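Local coordinates for cupin 2, conserved barrel domain protein (Shewanella frigidimarina, PDB 2PFW), which is of unknown function but has an RmlC-like cupin barrel related to KdgF, and so may act on a sugar-derived substrate, at the interface of chains A and B. Residues are numbered along the deposited sequence; one frame, centred on the assembly and turned at random. Chains: chain A/B, Cupin 2, conserved barrel domain protein.

The interface of chains A and B. Residues chain A 4-7, 30; chain B 69-70, 83, 85.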
ATOM      1  N   GLN A   4      -6.088  11.049 -12.380  1.00 32.66           N
ATOM      2  CA  GLN A   4      -5.065  10.681 -11.397  1.00 30.71           C
ATOM      3  C   GLN A   4      -5.018  11.691 -10.255  1.00 26.36           C
ATOM      4  O   GLN A   4      -5.676  12.726 -10.305  1.00 30.52           O
ATOM      5  CB  GLN A   4      -3.701  10.535 -12.059  1.00 28.35           C
ATOM      6  CG  GLN A   4      -3.183  11.758 -12.797  1.00 28.17           C
ATOM      7  CD  GLN A   4      -1.783  11.521 -13.339  1.00 31.70           C
ATOM      8  OE1 GLN A   4      -1.547  10.551 -14.063  1.00 38.04           O
ATOM      9  NE2 GLN A   4      -0.850  12.399 -12.988  1.00 41.53           N
ATOM     10  N   SER A   5      -4.248  11.378  -9.223  1.00 26.50           N
ATOM     11  CA  SER A   5      -4.148  12.246  -8.054  1.00 29.53           C
ATOM     12  C   SER A   5      -2.926  13.156  -8.162  1.00 26.94           C
ATOM     13  O   SER A   5      -2.039  12.895  -8.975  1.00 22.71           O
ATOM     14  CB  SER A   5      -4.059  11.408  -6.778  1.00 23.57           C
ATOM     15  OG  SER A   5      -2.919  10.566  -6.846  1.00 18.65           O
ATOM     16  N   GLU A   6      -2.878  14.199  -7.345  1.00 26.32           N
ATOM     17  CA  GLU A   6      -1.648  14.926  -7.040  1.00 27.61           C
ATOM     18  C   GLU A   6      -0.506  13.951  -6.795  1.00 25.75           C
ATOM     19  O   GLU A   6      -0.738  12.795  -6.432  1.00 27.20           O
ATOM     20  CB  GLU A   6      -1.874  15.825  -5.827  1.00 29.07           C
ATOM     21  CG  GLU A   6      -1.013  17.074  -5.788  1.00 32.25           C
ATOM     22  CD  GLU A   6      -1.619  18.201  -6.603  1.00 37.61           C
ATOM     23  OE1 GLU A   6      -2.858  18.167  -6.780  1.00 48.50           O
ATOM     24  OE2 GLU A   6      -0.867  19.091  -7.052  1.00 48.14           O
ATOM     25  N   HIS A   7       0.735  14.389  -6.989  1.00 22.55           N
ATOM     26  CA  HIS A   7       1.879  13.520  -6.748  1.00 22.11           C
ATOM     27  C   HIS A   7       2.148  13.338  -5.256  1.00 16.89           C
ATOM     28  O   HIS A   7       2.837  12.399  -4.865  1.00 14.64           O
ATOM     29  CB  HIS A   7       3.129  14.077  -7.429  1.00 26.45           C
ATOM     30  CG  HIS A   7       3.040  14.075  -8.924  1.00 31.10           C
ATOM     31  ND1 HIS A   7       3.905  14.798  -9.716  1.00 33.53           N
ATOM     32  CD2 HIS A   7       2.197  13.445  -9.776  1.00 29.27           C
ATOM     33  CE1 HIS A   7       3.600  14.614 -10.987  1.00 33.58           C
ATOM     34  NE2 HIS A   7       2.565  13.795 -11.052  1.00 30.59           N
ATOM     35  N   PHE A  30      -3.672   7.626  -6.797  1.00 22.49           N
ATOM     36  CA  PHE A  30      -4.224   6.775  -7.848  1.00 24.78           C
ATOM     37  C   PHE A  30      -3.918   7.310  -9.250  1.00 23.65           C
ATOM     38  O   PHE A  30      -3.730   8.517  -9.410  1.00 23.58           O
ATOM     39  CB  PHE A  30      -5.733   6.639  -7.665  1.00 19.15           C
ATOM     40  CG  PHE A  30      -6.563   7.834  -8.072  1.00 23.22           C
ATOM     41  CD1 PHE A  30      -6.757   8.881  -7.186  1.00 24.74           C
ATOM     42  CD2 PHE A  30      -7.156   7.915  -9.324  1.00 24.87           C
ATOM     43  CE1 PHE A  30      -7.519   9.979  -7.538  1.00 25.58           C
ATOM     44  CE2 PHE A  30      -7.907   9.013  -9.691  1.00 25.41           C
ATOM     45  CZ  PHE A  30      -8.086  10.053  -8.796  1.00 31.84           C
TER
ATOM     46  N   VAL B  69       9.370  14.072  -6.243  1.00 21.80           N
ATOM     47  CA  VAL B  69       8.630  13.612  -7.412  1.00 23.12           C
ATOM     48  C   VAL B  69       8.613  14.709  -8.472  1.00 19.01           C
ATOM     49  O   VAL B  69       8.074  15.793  -8.250  1.00 16.33           O
ATOM     50  CB  VAL B  69       7.184  13.210  -7.074  1.00 21.30           C
ATOM     51  CG1 VAL B  69       6.451  12.746  -8.325  1.00 25.36           C
ATOM     52  CG2 VAL B  69       7.170  12.118  -6.015  1.00 15.80           C
ATOM     53  N   ASP B  70       9.206  14.425  -9.630  1.00 22.35           N
ATOM     54  CA  ASP B  70       9.222  15.397 -10.718  1.00 23.24           C
ATOM     55  C   ASP B  70       9.902  16.691 -10.268  1.00 22.58           C
ATOM     56  O   ASP B  70       9.498  17.781 -10.666  1.00 27.77           O
ATOM     57  CB  ASP B  70       7.809  15.690 -11.213  1.00 24.97           C
ATOM     58  CG  ASP B  70       7.797  16.232 -12.632  1.00 26.77           C
ATOM     59  OD1 ASP B  70       8.762  15.955 -13.374  1.00 31.60           O
ATOM     60  OD2 ASP B  70       6.830  16.928 -12.999  1.00 29.93           O
ATOM     61  N   PHE B  83       2.408   9.700  -5.157  1.00 17.95           N
ATOM     62  CA  PHE B  83       2.130   9.033  -6.420  1.00 19.22           C
ATOM     63  C   PHE B  83       3.100   9.518  -7.500  1.00 18.96           C
ATOM     64  O   PHE B  83       3.173  10.719  -7.758  1.00 22.72           O
ATOM     65  CB  PHE B  83       0.687   9.297  -6.830  1.00 20.14           C
ATOM     66  CG  PHE B  83       0.361   9.136  -8.305  1.00 18.79           C
ATOM     67  CD1 PHE B  83       0.604   7.939  -8.958  1.00 21.37           C
ATOM     68  CD2 PHE B  83      -0.190  10.190  -9.012  1.00 20.50           C
ATOM     69  CE1 PHE B  83       0.310   7.792 -10.300  1.00 19.48           C
ATOM     70  CE2 PHE B  83      -0.482  10.058 -10.359  1.00 25.35           C
ATOM     71  CZ  PHE B  83      -0.226   8.859 -10.994  1.00 22.43           C
ATOM     72  N   PRO B  85       3.689   9.068 -11.418  1.00 19.64           N
ATOM     73  CA  PRO B  85       3.330   8.608 -12.769  1.00 22.48           C
ATOM     74  C   PRO B  85       4.490   7.863 -13.414  1.00 20.84           C
ATOM     75  O   PRO B  85       5.664   8.013 -13.064  1.00 20.48           O
ATOM     76  CB  PRO B  85       2.996   9.904 -13.507  1.00 23.23           C
ATOM     77  CG  PRO B  85       2.617  10.862 -12.428  1.00 23.49           C
ATOM     78  CD  PRO B  85       3.496  10.510 -11.255  1.00 19.03           C
TER
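The phenyl ring of B:Phe83 is wedged against the N-terminal segment of chain A. One face meets the carbonyl oxygen of A:Phe30, 3.7 Å above the ring plane and displaced toward the rim, while the opposite face is backed by the ring nitrogen of B:Pro85 from its own chain. At the edge, in plane, lie the amide carbon CD of A:Gln4 and the carbonyl oxygen of A:Glu6. The A:Gln4 amide stands nearly upright to the ring, the two planes 81° apart, and its extended chain brings NE2 to 3.5 Å from CE2 of B:Phe83. A:Ser5 adds its carbonyl oxygen, 3.3 Å from ring carbon CD2; at its hydroxyl OG, a hydrogen bond from A:Phe30 N (3.0 Å) ties the segment to strand 23-31, while one donated to A:Glu6 O braces the segment itself. With CG of B:Phe83 anti to the backbone N (chi1 158°), the ring points toward this strapped segment.

Beyond it, the backbone N of B:Phe83 donates a nearly straight hydrogen bond of 2.7 Å to A:His7 O, arriving from above the carbonyl plane. One face of the A:His7 imidazole lies over chain B: methyl CG1 of B:Val69 is 3.6 Å from ND1 at one rim, and B:Pro85, crossing at about a right angle, brings CG to 3.2 Å from NE2, with CD beside it under the CD2–NE2 side. An alanine here would probably lose the ring face that covers both B:Val69 CG1 and the B:Pro85 ring, leaving both without this packing partner. Repeated by two-fold symmetry, this patch fastens the N-terminal segment of each subunit onto its neighbour's cupin barrel and probably helps to hold a dimer together.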